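Local structure of copper-sensitive operon repressor (CsoR) (Geobacillus thermodenitrificans, 4M1P) at residues 33-38 and 57-62. The protein probably represses transcription by binding operator DNA as a copper-sensing regulator, with Cu(I) binding acting as the allosteric switch. The protein carries 1 engineered substitution. Numbering follows the deposited sequence.
Sequences EGQVRG and SAIQAA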
ATOM      1  N   GLU A  33     -18.553   4.358  -9.842  1.00 59.59           N
ATOM      2  CA  GLU A  33     -19.883   4.153  -9.256  1.00 60.52           C
ATOM      3  C   GLU A  33     -20.520   2.891  -9.836  1.00 64.23           C
ATOM      4  O   GLU A  33     -21.103   2.080  -9.107  1.00 69.66           O
ATOM      5  CB  GLU A  33     -20.808   5.370  -9.480  1.00 57.73           C
ATOM      6  CG  GLU A  33     -22.201   5.198  -8.852  1.00 57.47           C
ATOM      7  CD  GLU A  33     -23.234   6.253  -9.277  1.00 62.24           C
ATOM      8  OE1 GLU A  33     -22.842   7.350  -9.724  1.00 65.48           O
ATOM      9  OE2 GLU A  33     -24.447   5.976  -9.147  1.00 55.95           O
ATOM     10  N   GLY A  34     -20.400   2.728 -11.151  1.00 62.07           N
ATOM     11  CA  GLY A  34     -20.923   1.546 -11.815  1.00 65.99           C
ATOM     12  C   GLY A  34     -20.304   0.281 -11.250  1.00 63.52           C
ATOM     13  O   GLY A  34     -21.023  -0.645 -10.852  1.00 60.77           O
ATOM     14  N   GLN A  35     -18.971   0.256 -11.213  1.00 56.70           N
ATOM     15  CA  GLN A  35     -18.228  -0.859 -10.647  1.00 54.23           C
ATOM     16  C   GLN A  35     -18.767  -1.198  -9.264  1.00 57.27           C
ATOM     17  O   GLN A  35     -19.039  -2.363  -8.963  1.00 64.90           O
ATOM     18  CB  GLN A  35     -16.739  -0.524 -10.572  1.00 57.21           C
ATOM     19  CG  GLN A  35     -16.074  -0.306 -11.925  1.00 60.92           C
ATOM     20  CD  GLN A  35     -14.618   0.098 -11.807  1.00 64.26           C
ATOM     21  OE1 GLN A  35     -14.293   1.124 -11.213  1.00 63.56           O
ATOM     22  NE2 GLN A  35     -13.732  -0.711 -12.375  1.00 68.54           N
ATOM     23  N   VAL A  36     -18.952  -0.174  -8.436  1.00 53.43           N
ATOM     24  CA  VAL A  36     -19.480  -0.368  -7.087  1.00 56.22           C
ATOM     25  C   VAL A  36     -20.872  -1.024  -7.079  1.00 61.50           C
ATOM     26  O   VAL A  36     -21.145  -1.913  -6.265  1.00 67.31           O
ATOM     27  CB  VAL A  36     -19.482   0.947  -6.276  1.00 54.88           C
ATOM     28  CG1 VAL A  36     -20.119   0.741  -4.918  1.00 53.01           C
ATOM     29  CG2 VAL A  36     -18.059   1.455  -6.100  1.00 54.79           C
ATOM     30  N   ARG A  37     -21.748  -0.607  -7.986  1.00 60.20           N
ATOM     31  CA  ARG A  37     -23.068  -1.233  -8.061  1.00 61.25           C
ATOM     32  C   ARG A  37     -22.984  -2.591  -8.745  1.00 59.46           C
ATOM     33  O   ARG A  37     -23.751  -3.503  -8.429  1.00 61.95           O
ATOM     34  CB  ARG A  37     -24.075  -0.315  -8.758  1.00 62.74           C
ATOM     35  CG  ARG A  37     -24.338   0.955  -7.972  1.00 61.77           C
ATOM     36  CD  ARG A  37     -25.175   1.939  -8.734  1.00 60.10           C
ATOM     37  NE  ARG A  37     -26.460   1.383  -9.124  1.00 58.35           N
ATOM     38  CZ  ARG A  37     -27.428   2.102  -9.677  1.00 61.92           C
ATOM     39  NH1 ARG A  37     -27.237   3.393  -9.885  1.00 60.51           N
ATOM     40  NH2 ARG A  37     -28.580   1.536 -10.013  1.00 64.56           N
ATOM     41  N   GLY A  38     -22.048  -2.728  -9.679  1.00 58.04           N
ATOM     42  CA  GLY A  38     -21.782  -4.025 -10.269  1.00 59.69           C
ATOM     43  C   GLY A  38     -21.472  -5.006  -9.154  1.00 62.56           C
ATOM     44  O   GLY A  38     -22.016  -6.112  -9.115  1.00 66.61           O
ATOM     45  N   SER A  57     -10.635  -5.196  -6.410  1.00 49.74           N
ATOM     46  CA  SER A  57      -9.270  -4.814  -6.728  1.00 51.77           C
ATOM     47  C   SER A  57      -9.260  -3.798  -7.863  1.00 52.78           C
ATOM     48  O   SER A  57      -8.503  -2.822  -7.833  1.00 53.14           O
ATOM     49  CB  SER A  57      -8.442  -6.034  -7.108  1.00 53.74           C
ATOM     50  OG  SER A  57      -7.134  -5.632  -7.457  1.00 56.81           O
ATOM     51  N   ALA A  58     -10.112  -4.028  -8.858  1.00 48.70           N
ATOM     52  CA  ALA A  58     -10.276  -3.082  -9.952  1.00 46.77           C
ATOM     53  C   ALA A  58     -10.664  -1.706  -9.411  1.00 51.70           C
ATOM     54  O   ALA A  58     -10.018  -0.709  -9.732  1.00 54.46           O
ATOM     55  CB  ALA A  58     -11.314  -3.578 -10.942  1.00 40.87           C
ATOM     56  N   ILE A  59     -11.707  -1.662  -8.583  1.00 48.84           N
ATOM     57  CA  ILE A  59     -12.185  -0.403  -8.016  1.00 47.38           C
ATOM     58  C   ILE A  59     -11.096   0.373  -7.273  1.00 47.53           C
ATOM     59  O   ILE A  59     -10.852   1.536  -7.586  1.00 53.60           O
ATOM     60  CB  ILE A  59     -13.395  -0.613  -7.100  1.00 44.45           C
ATOM     61  CG1 ILE A  59     -14.509  -1.307  -7.873  1.00 46.18           C
ATOM     62  CG2 ILE A  59     -13.894   0.720  -6.578  1.00 43.37           C
ATOM     63  CD1 ILE A  59     -15.712  -1.666  -7.037  1.00 48.34           C
ATOM     64  N   GLN A  60     -10.450  -0.265  -6.299  1.00 47.27           N
ATOM     65  CA  GLN A  60      -9.337   0.352  -5.569  1.00 49.58           C
ATOM     66  C   GLN A  60      -8.278   0.919  -6.517  1.00 48.09           C
ATOM     67  O   GLN A  60      -7.753   2.011  -6.303  1.00 49.96           O
ATOM     68  CB  GLN A  60      -8.688  -0.656  -4.625  1.00 45.57           C
ATOM     69  CG  GLN A  60      -9.528  -1.019  -3.420  1.00 51.32           C
ATOM     70  CD  GLN A  60      -8.832  -2.033  -2.539  1.00 67.72           C
ATOM     71  OE1 GLN A  60      -8.027  -2.835  -3.016  1.00 74.86           O
ATOM     72  NE2 GLN A  60      -9.128  -1.999  -1.246  1.00 73.60           N
ATOM     73  N   ALA A  61      -7.977   0.167  -7.566  1.00 48.72           N
ATOM     74  CA  ALA A  61      -7.044   0.614  -8.591  1.00 47.99           C
ATOM     75  C   ALA A  61      -7.534   1.896  -9.261  1.00 50.36           C
ATOM     76  O   ALA A  61      -6.775   2.849  -9.415  1.00 54.54           O
ATOM     77  CB  ALA A  61      -6.838  -0.478  -9.628  1.00 37.43           C
ATOM     78  N   ALA A  62      -8.799   1.911  -9.668  1.00 46.44           N
ATOM     79  CA  ALA A  62      -9.363   3.081 -10.332  1.00 51.07           C
ATOM     80  C   ALA A  62      -9.397   4.296  -9.401  1.00 56.65           C
ATOM     81  O   ALA A  62      -9.292   5.432  -9.861  1.00 61.35           O
ATOM     82  CB  ALA A  62     -10.752   2.779 -10.861  1.00 42.80           C
TER
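Q35 and I59 are the residues whose CA atoms come nearest, 6.6 Å apart, where the axes of 33-38 and 57-62, on helices 19-44 and 49-85, approach to 9.9 Å and run nearly antiparallel (161° between N-to-C directions). Their side chains carry the contact, running alongside each other with opposite headings. I59 holds CG1 anti to its own carbonyl carbon (chi1 -57°) and reaches across with CG1 3.6 Å from Q35 CB. Its CD1 continues to the backbone of the facing helix, 3.8 Å from V36 N, and also meets V36 CG2 at 4.0 Å, the V36 and I59 side chains lying roughly perpendicular. The Q35 chain, extended beyond CG (chi2 177°), carries its amide out to two alanines one turn apart: NE2 is 4.0 Å from A58 CB, and OE1 is 3.9 Å from A62 CB. I59 also packs on I32 and V39 of helix 19-44 and on L63 of the second subunit, linking this antiparallel helical hairpin to the subunit interface. The contact between the segments is van der Waals packing over a modest 205 Å². No hydrogen bond crosses it, which implies that their relative position here depends on shape, chiefly I59 against Q35 CB and V36, and not on directional bonds.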